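Local coordinates for putative hydrolase (PDB 4XUK), which hydrolyses organophosphorus compounds and probably lactones as well, at a two-zinc site within a metallo-beta-lactamase fold, at residues A[14-19]-A[211-216]; A[58-63]-A[69-74]; A[231-236]-A[242-247]. The protein carries 2 engineered substitutions. One frame throughout, in Å; residues are numbered along the deposited sequence.

In the fold
The first two contacts adjoin in the core of the fold, their centres about 9 Å apart. They share one mixed sheet, in which strand 14-26 lies between strands 6-11 and 54-64, and strand 69-72 follows. T17 N and L19 N probably hydrogen-bond to L62 O and A60 O, stitching contact 1 to contact 2. Contact 1 crosses to the second mixed sheet through strand 211-215. Both segments of contact 2 fall within the 191 residues between those of contact 1, and contact 3 comes later. Contact 3, with its centre about 23 Å from each of the others, fastens a loop to helix 240-257, so the set runs from the sheet core toward the outer helical layer.

Contact 1: A[14-19]-A[211-216]; sequences VQITAL and ESIVFI
The end of the I16 side chain meets I213 and F215 at one place, its CD1 lying 3.7 Å from I213 CD1 and also 3.7 Å from F215 CZ. The two isoleucines reach toward each other tip to tip, whereas F215 comes at I16 from the opposite direction and offers the far end of its ring, which the methyl meets obliquely. The other branch of I16 takes part as well: CG2, anti to the backbone N because chi1 is -62°, comes within 4.0 Å of F215 CE2. I213 completes the cluster from its own branch methyl, CG2, at 3.9 Å from I16 CD1.

This is packing between sheets, not pairing of strands. Strand 14-26 belongs to one mixed sheet and strand 211-215 to the other, and the two are laid against each other as the central beta layers of the metallo-beta-lactamase alpha-beta/beta-alpha sandwich. The spacing fits that role, with I16 CA and I213 CA 9.7 Å apart. V63, from the neighbouring strand 54-64, also packs on F215, and A11 of strand 6-11 touches I213.

Toward the start of both segments the fit slackens. V14 points toward the opposite strand, yet its CG1 stops 5.7 Å from I213 CD1. At this end the partly exposed Q15 and E211 find partners elsewhere: E211 OE2 is hydrogen-bonded to Y9 OH and T260 OG1, while Q15 bonds Y96 OH through OE1 and packs on K1 of the second subunit.

Contact 2: A[58-63]-A[69-74]; sequences INAFLV and LILIDS. Engineered in segment 69-74: I70 (natural residue Val).
A beta hairpin of strands 54-64 and 69-72 brings these segments together, F61 pairing with I72 and V63 with I70. These two hydrogen-bonded antiparallel pairs hold the ladder. In the first, I72 N gives a short bond of 2.6 Å to F61 O, whereas the return bond from F61 N to I72 O is longer, 3.2 Å, its donor tilted 30° from the carbonyl plane. In the second pair V63 N lies 2.7 Å from I70 O, in the carbonyl plane, and I70 N is 2.8 Å from V63 O.

Side chains reinforce the ladder on both faces. With CG1 anti to the backbone N (chi1 -173°), V63 turns CG2 to I72 CD1, 3.6 Å away, the two side chains crossing at a slant. On the other face L62 reaches over to both leucines of the partner strand, with CD2 3.8 Å from L69 CG and 4.0 Å from L71 CD1. Where the strands part, A60 CB sits 3.3 Å from D73 O, a buried carbonyl oxygen without a polar partner in the model. The second strand ends at I72, and D73 follows it as a second-shell residue of the zinc site, OD2 hydrogen-bonded to T107 OG1 and to ND1 of the zinc ligand H113, an arrangement consistent with the hairpin holding D73 in place.

I70, an engineered residue, packs on T103 and L105 of strand 103-105, and F189 of strand 189-193 in the other sheet touches V63, I70 and I72. Strand 14-26 flanks the hairpin beside strand 54-64.

Contact 3: A[231-236]-A[242-247]; sequences ETAIEY and KAVETR
V244 and R247, one turn apart on helix 240-257, are the residues that meet 231-236, part of the irregular link between helices 225-228 and 240-257 of the metallo-beta-lactamase fold. Near the start of the segment, K242 O and A243 O accept the regular helical bonds from T246 N and R247 N. A243 O also lies above one face of the R247 guanidinium, offset toward its rim.

V244 then presents both methyls to the loop. CG2, anti to the carbonyl carbon, packs 3.7 Å from A233 CB and 3.4 Å from E231 O. V244 CG1 lies 3.8 Å from E231 O. The valine thus fits against the backbone where the loop turns past the helix, and E231 itself is exposed to solvent.

At the end of the segment R247 starts out extended, with CG anti to the backbone N, and bends at chi3 (-39°), which turns its guanidinium in among backbone carbonyls. NE is hydrogen-bonded to I219 O, next in sequence to the zinc ligand D218, and NH1 to P230 O just before the loop segment. The arginine therefore ties the loop and the chain beside the metal site to the helix. T232 O, hydrogen-bonded to Q226 NE2, approaches the guanidinium obliquely and lies 3.2 Å from R247 NH1.

Contact 1: A[14-19]-A[211-216]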
loop_
_atom_site.group_PDB
_atom_site.type_symbol
_atom_site.label_atom_id
_atom_site.label_comp_id
_atom_site.label_asym_id
_atom_site.label_seq_id
_atom_site.Cartn_x
_atom_site.Cartn_y
_atom_site.Cartn_z
ATOM N N VAL A 14 18.088 -10.635 3.318
ATOM C CA VAL A 14 17.560 -9.996 4.517
ATOM C C VAL A 14 16.052 -9.838 4.423
ATOM O O VAL A 14 15.523 -9.457 3.381
ATOM C CB VAL A 14 18.214 -8.621 4.727
ATOM C CG1 VAL A 14 17.677 -7.935 5.992
ATOM C CG2 VAL A 14 19.719 -8.775 4.788
ATOM N N GLN A 15 15.354 -10.150 5.506
ATOM C CA GLN A 15 13.919 -9.918 5.548
ATOM C C GLN A 15 13.653 -8.777 6.509
ATOM O O GLN A 15 14.115 -8.795 7.656
ATOM C CB GLN A 15 13.162 -11.170 6.002
ATOM C CG GLN A 15 11.659 -10.957 6.097
ATOM C CD GLN A 15 10.892 -12.211 6.498
ATOM O OE1 GLN A 15 11.077 -12.749 7.587
ATOM N NE2 GLN A 15 10.017 -12.675 5.614
ATOM N N ILE A 16 12.947 -7.767 6.019
ATOM C CA ILE A 16 12.512 -6.662 6.855
ATOM C C ILE A 16 11.002 -6.783 7.043
ATOM O O ILE A 16 10.260 -6.910 6.075
ATOM C CB ILE A 16 12.850 -5.310 6.206
ATOM C CG1 ILE A 16 14.368 -5.182 6.058
ATOM C CG2 ILE A 16 12.281 -4.165 7.040
ATOM C CD1 ILE A 16 14.828 -4.062 5.140
ATOM N N THR A 17 10.552 -6.767 8.293
ATOM C CA THR A 17 9.128 -6.846 8.570
ATOM C C THR A 17 8.625 -5.486 9.027
ATOM O O THR A 17 9.056 -4.978 10.070
ATOM C CB THR A 17 8.831 -7.867 9.670
ATOM O OG1 THR A 17 9.495 -9.108 9.369
ATOM C CG2 THR A 17 7.335 -8.109 9.779
ATOM N N ALA A 18 7.714 -4.899 8.255
ATOM C CA ALA A 18 7.073 -3.652 8.671
ATOM C C ALA A 18 6.045 -4.010 9.725
ATOM O O ALA A 18 5.289 -4.973 9.542
ATOM C CB ALA A 18 6.399 -2.972 7.488
ATOM N N LEU A 19 6.026 -3.252 10.820
ATOM C CA LEU A 19 5.086 -3.491 11.914
ATOM C C LEU A 19 4.295 -2.229 12.231
ATOM O O LEU A 19 4.880 -1.161 12.462
ATOM C CB LEU A 19 5.842 -3.926 13.172
ATOM C CG LEU A 19 6.664 -5.203 13.058
ATOM C CD1 LEU A 19 7.411 -5.487 14.370
ATOM C CD2 LEU A 19 5.754 -6.373 12.674
ATOM N N GLU A 211 21.437 -3.623 -2.709
ATOM C CA GLU A 211 20.372 -2.757 -2.190
ATOM C C GLU A 211 20.769 -2.088 -0.880
ATOM O O GLU A 211 21.274 -2.743 0.035
ATOM C CB GLU A 211 19.077 -3.558 -1.998
ATOM C CG GLU A 211 17.909 -2.745 -1.466
ATOM C CD GLU A 211 16.612 -3.531 -1.490
ATOM O OE1 GLU A 211 16.599 -4.654 -2.029
ATOM O OE2 GLU A 211 15.597 -3.033 -0.968
ATOM N N SER A 212 20.565 -0.775 -0.805
ATOM C CA SER A 212 20.724 -0.051 0.446
ATOM C C SER A 212 19.347 0.317 0.977
ATOM O O SER A 212 18.497 0.814 0.227
ATOM C CB SER A 212 21.562 1.218 0.247
ATOM O OG SER A 212 22.920 0.909 -0.013
ATOM N N ILE A 213 19.133 0.070 2.267
ATOM C CA ILE A 213 17.881 0.422 2.927
ATOM C C ILE A 213 18.171 1.440 4.010
ATOM O O ILE A 213 19.029 1.204 4.869
ATOM C CB ILE A 213 17.228 -0.806 3.576
ATOM C CG1 ILE A 213 16.986 -1.890 2.527
ATOM C CG2 ILE A 213 15.924 -0.418 4.260
ATOM C CD1 ILE A 213 17.669 -3.201 2.852
ATOM N N VAL A 214 17.492 2.588 3.964
ATOM C CA VAL A 214 17.658 3.564 5.035
ATOM C C VAL A 214 16.417 3.607 5.918
ATOM O O VAL A 214 15.305 3.825 5.439
ATOM C CB VAL A 214 17.997 4.979 4.514
ATOM C CG1 VAL A 214 18.301 5.907 5.686
ATOM C CG2 VAL A 214 19.201 4.921 3.556
ATOM N N PHE A 215 16.611 3.372 7.208
ATOM C CA PHE A 215 15.518 3.486 8.145
ATOM C C PHE A 215 15.596 4.914 8.654
ATOM O O PHE A 215 16.423 5.229 9.513
ATOM C CB PHE A 215 15.682 2.451 9.260
ATOM C CG PHE A 215 15.659 1.025 8.757
ATOM C CD1 PHE A 215 16.784 0.457 8.163
ATOM C CD2 PHE A 215 14.502 0.269 8.841
ATOM C CE1 PHE A 215 16.752 -0.840 7.675
ATOM C CE2 PHE A 215 14.467 -1.037 8.350
ATOM C CZ PHE A 215 15.593 -1.586 7.775
ATOM N N ILE A 216 14.749 5.781 8.099
ATOM C CA ILE A 216 14.961 7.232 8.196
ATOM C C ILE A 216 14.489 7.909 9.474
ATOM O O ILE A 216 14.861 9.052 9.738
ATOM C CB ILE A 216 14.318 7.989 7.010
ATOM C CG1 ILE A 216 12.805 7.767 6.968
ATOM C CG2 ILE A 216 14.952 7.558 5.706
ATOM C CD1 ILE A 216 12.071 8.790 6.090
#

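Contact 2: A[58-63]-A[69-74]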
loop_
_atom_site.group_PDB
_atom_site.type_symbol
_atom_site.label_atom_id
_atom_site.label_comp_id
_atom_site.label_asym_id
_atom_site.label_seq_id
_atom_site.Cartn_x
_atom_site.Cartn_y
_atom_site.Cartn_z
ATOM N N ILE A 58 2.048 5.058 12.361
ATOM C CA ILE A 58 3.187 4.934 13.241
ATOM C C ILE A 58 3.667 3.502 13.048
ATOM O O ILE A 58 2.943 2.557 13.366
ATOM C CB ILE A 58 2.826 5.175 14.727
ATOM C CG1 ILE A 58 2.242 6.570 14.941
ATOM C CG2 ILE A 58 4.082 5.021 15.602
ATOM C CD1 ILE A 58 0.744 6.657 14.691
ATOM N N ASN A 59 4.857 3.346 12.477
ATOM C CA ASN A 59 5.395 2.026 12.177
ATOM C C ASN A 59 6.704 1.740 12.946
ATOM O O ASN A 59 7.369 2.662 13.455
ATOM C CB ASN A 59 5.678 1.892 10.676
ATOM C CG ASN A 59 4.547 2.406 9.805
ATOM O OD1 ASN A 59 3.388 2.044 9.983
ATOM N ND2 ASN A 59 4.890 3.225 8.827
ATOM N N ALA A 60 7.056 0.457 13.034
ATOM C CA ALA A 60 8.386 0.025 13.471
ATOM C C ALA A 60 8.849 -1.047 12.489
ATOM O O ALA A 60 8.031 -1.567 11.719
ATOM C CB ALA A 60 8.335 -0.539 14.871
ATOM N N PHE A 61 10.137 -1.398 12.522
ATOM C CA PHE A 61 10.676 -2.381 11.573
ATOM C C PHE A 61 11.563 -3.433 12.221
ATOM O O PHE A 61 12.464 -3.104 13.008
ATOM C CB PHE A 61 11.444 -1.666 10.443
ATOM C CG PHE A 61 10.625 -0.626 9.741
ATOM C CD1 PHE A 61 9.748 -0.984 8.729
ATOM C CD2 PHE A 61 10.683 0.706 10.139
ATOM C CE1 PHE A 61 8.957 -0.030 8.099
ATOM C CE2 PHE A 61 9.910 1.657 9.520
ATOM C CZ PHE A 61 9.032 1.290 8.498
ATOM N N LEU A 62 11.296 -4.696 11.876
ATOM C CA LEU A 62 12.125 -5.841 12.265
ATOM C C LEU A 62 13.057 -6.188 11.117
ATOM O O LEU A 62 12.619 -6.271 9.966
ATOM C CB LEU A 62 11.254 -7.070 12.545
ATOM C CG LEU A 62 10.822 -7.431 13.960
ATOM C CD1 LEU A 62 10.043 -8.744 13.900
ATOM C CD2 LEU A 62 12.015 -7.543 14.935
ATOM N N VAL A 63 14.331 -6.405 11.421
ATOM C CA VAL A 63 15.303 -6.756 10.389
ATOM C C VAL A 63 15.981 -8.076 10.754
ATOM O O VAL A 63 16.739 -8.161 11.732
ATOM C CB VAL A 63 16.373 -5.664 10.230
ATOM C CG1 VAL A 63 17.275 -5.959 9.034
ATOM C CG2 VAL A 63 15.713 -4.286 10.074
ATOM N N LEU A 69 18.280 -10.641 14.829
ATOM C CA LEU A 69 17.005 -10.020 14.548
ATOM C C LEU A 69 17.039 -8.671 15.237
ATOM O O LEU A 69 17.164 -8.580 16.466
ATOM C CB LEU A 69 15.876 -10.870 15.112
ATOM C CG LEU A 69 14.465 -10.408 14.760
ATOM C CD1 LEU A 69 14.258 -10.432 13.245
ATOM C CD2 LEU A 69 13.453 -11.279 15.468
ATOM N N ILE A 70 16.953 -7.612 14.449
ATOM C CA ILE A 70 17.062 -6.296 15.030
ATOM C C ILE A 70 15.778 -5.459 14.829
ATOM O O ILE A 70 15.169 -5.461 13.754
ATOM C CB ILE A 70 18.400 -5.614 14.589
ATOM C CG1 ILE A 70 18.150 -4.297 13.918
ATOM C CG2 ILE A 70 19.271 -6.526 13.720
ATOM C CD1 ILE A 70 18.166 -3.271 14.907
ATOM N N LEU A 71 15.349 -4.785 15.895
ATOM C CA LEU A 71 14.131 -3.988 15.854
ATOM C C LEU A 71 14.482 -2.503 15.775
ATOM O O LEU A 71 15.309 -2.002 16.543
ATOM C CB LEU A 71 13.270 -4.285 17.095
ATOM C CG LEU A 71 11.940 -3.554 17.297
ATOM C CD1 LEU A 71 10.971 -3.889 16.178
ATOM C CD2 LEU A 71 11.325 -3.889 18.661
ATOM N N ILE A 72 13.871 -1.798 14.830
ATOM C CA ILE A 72 14.190 -0.385 14.626
ATOM C C ILE A 72 12.979 0.480 14.962
ATOM O O ILE A 72 12.014 0.567 14.187
ATOM C CB ILE A 72 14.742 -0.156 13.208
ATOM C CG1 ILE A 72 15.925 -1.111 12.983
ATOM C CG2 ILE A 72 15.182 1.286 13.018
ATOM C CD1 ILE A 72 16.538 -1.077 11.605
ATOM N N ASP A 73 13.049 1.107 16.141
ATOM C CA ASP A 73 11.893 1.714 16.824
ATOM C C ASP A 73 10.877 0.649 17.270
ATOM O O ASP A 73 10.979 -0.508 16.873
ATOM C CB ASP A 73 11.268 2.862 16.002
ATOM C CG ASP A 73 12.210 4.045 15.876
ATOM O OD1 ASP A 73 13.166 4.123 16.691
ATOM O OD2 ASP A 73 12.021 4.880 14.960
ATOM N N SER A 74 9.910 1.019 18.111
ATOM C CA SER A 74 9.075 -0.008 18.753
ATOM C C SER A 74 7.633 0.410 18.979
ATOM O O SER A 74 6.856 -0.323 19.615
ATOM C CB SER A 74 9.668 -0.391 20.102
ATOM O OG SER A 74 9.638 0.737 20.982
#

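Contact 3: A[231-236]-A[242-247]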
loop_
_atom_site.group_PDB
_atom_site.type_symbol
_atom_site.label_atom_id
_atom_site.label_comp_id
_atom_site.label_asym_id
_atom_site.label_seq_id
_atom_site.Cartn_x
_atom_site.Cartn_y
_atom_site.Cartn_z
ATOM N N GLU A 231 10.160 21.708 2.187
ATOM C CA GLU A 231 10.571 22.780 3.093
ATOM C C GLU A 231 9.631 23.003 4.268
ATOM O O GLU A 231 9.909 23.739 5.119
ATOM C CB GLU A 231 10.800 24.055 2.312
ATOM C CG GLU A 231 9.538 24.627 1.752
ATOM C CD GLU A 231 9.204 24.193 0.319
ATOM O OE1 GLU A 231 8.674 25.048 -0.389
ATOM O OE2 GLU A 231 9.421 23.050 -0.087
ATOM N N THR A 232 8.544 22.273 4.304
ATOM C CA THR A 232 7.528 22.429 5.344
ATOM C C THR A 232 7.898 21.712 6.645
ATOM O O THR A 232 7.962 20.487 6.690
ATOM C CB THR A 232 6.174 21.858 4.861
ATOM O OG1 THR A 232 5.835 22.423 3.584
ATOM C CG2 THR A 232 5.067 22.147 5.870
ATOM N N ALA A 233 8.122 22.467 7.714
ATOM C CA ALA A 233 8.396 21.851 9.006
ATOM C C ALA A 233 7.099 21.382 9.677
ATOM O O ALA A 233 5.993 21.677 9.205
ATOM C CB ALA A 233 9.152 22.817 9.903
ATOM N N ILE A 234 7.229 20.644 10.773
ATOM C CA ILE A 234 6.057 20.263 11.553
ATOM C C ILE A 234 6.295 20.656 13.004
ATOM O O ILE A 234 7.451 20.743 13.442
ATOM C CB ILE A 234 5.738 18.750 11.407
ATOM C CG1 ILE A 234 4.345 18.437 11.965
ATOM C CG2 ILE A 234 6.841 17.898 12.038
ATOM C CD1 ILE A 234 3.805 17.088 11.534
ATOM N N GLU A 235 5.215 20.915 13.738
ATOM C CA GLU A 235 5.305 21.385 15.121
ATOM C C GLU A 235 6.035 20.412 16.065
ATOM O O GLU A 235 6.541 20.827 17.113
ATOM C CB GLU A 235 3.904 21.688 15.668
ATOM C CG GLU A 235 3.870 22.847 16.655
ATOM C CD GLU A 235 4.213 24.175 15.995
ATOM O OE1 GLU A 235 5.382 24.608 16.092
ATOM O OE2 GLU A 235 3.314 24.790 15.377
ATOM N N TYR A 236 6.080 19.131 15.698
ATOM C CA TYR A 236 6.786 18.125 16.487
ATOM C C TYR A 236 8.311 18.311 16.490
ATOM O O TYR A 236 8.999 17.788 17.381
ATOM C CB TYR A 236 6.456 16.704 15.983
ATOM C CG TYR A 236 4.981 16.332 16.005
ATOM C CD1 TYR A 236 4.169 16.674 17.076
ATOM C CD2 TYR A 236 4.413 15.628 14.948
ATOM C CE1 TYR A 236 2.827 16.332 17.089
ATOM C CE2 TYR A 236 3.077 15.282 14.957
ATOM C CZ TYR A 236 2.292 15.638 16.033
ATOM O OH TYR A 236 0.960 15.293 16.049
ATOM N N LYS A 242 16.546 23.225 11.487
ATOM C CA LYS A 242 17.523 22.161 11.335
ATOM C C LYS A 242 16.861 20.905 10.737
ATOM O O LYS A 242 17.467 20.196 9.933
ATOM C CB LYS A 242 18.143 21.872 12.709
ATOM C CG LYS A 242 19.100 20.699 12.783
ATOM C CD LYS A 242 20.457 21.035 12.211
ATOM C CE LYS A 242 21.526 20.080 12.741
ATOM N NZ LYS A 242 21.968 20.437 14.128
ATOM N N ALA A 243 15.620 20.628 11.127
ATOM C CA ALA A 243 14.914 19.430 10.630
ATOM C C ALA A 243 14.577 19.549 9.150
ATOM O O ALA A 243 14.594 18.547 8.411
ATOM C CB ALA A 243 13.659 19.169 11.443
ATOM N N VAL A 244 14.252 20.764 8.716
ATOM C CA VAL A 244 14.045 21.020 7.291
ATOM C C VAL A 244 15.349 20.829 6.528
ATOM O O VAL A 244 15.373 20.168 5.486
ATOM C CB VAL A 244 13.479 22.444 7.049
ATOM C CG1 VAL A 244 13.556 22.818 5.582
ATOM C CG2 VAL A 244 12.042 22.527 7.538
ATOM N N GLU A 245 16.438 21.394 7.049
ATOM C CA GLU A 245 17.739 21.238 6.410
ATOM C C GLU A 245 18.081 19.762 6.270
ATOM O O GLU A 245 18.582 19.318 5.231
ATOM C CB GLU A 245 18.821 21.944 7.229
ATOM C CG GLU A 245 18.624 23.448 7.345
ATOM C CD GLU A 245 19.638 24.091 8.278
ATOM O OE1 GLU A 245 19.555 25.319 8.491
ATOM O OE2 GLU A 245 20.520 23.362 8.794
ATOM N N THR A 246 17.807 18.999 7.324
ATOM C CA THR A 246 18.103 17.571 7.316
ATOM C C THR A 246 17.275 16.822 6.273
ATOM O O THR A 246 17.814 16.020 5.510
ATOM C CB THR A 246 17.868 16.946 8.686
ATOM O OG1 THR A 246 18.843 17.449 9.608
ATOM C CG2 THR A 246 18.016 15.434 8.604
ATOM N N ARG A 247 15.969 17.076 6.229
ATOM C CA ARG A 247 15.124 16.416 5.231
ATOM C C ARG A 247 15.539 16.752 3.794
ATOM O O ARG A 247 15.641 15.861 2.948
ATOM C CB ARG A 247 13.649 16.768 5.438
ATOM C CG ARG A 247 12.732 16.252 4.312
ATOM C CD ARG A 247 11.285 16.704 4.535
ATOM N NE ARG A 247 11.018 16.625 5.954
ATOM C CZ ARG A 247 10.813 17.662 6.755
ATOM N NH1 ARG A 247 10.761 18.920 6.290
ATOM N NH2 ARG A 247 10.630 17.427 8.036
#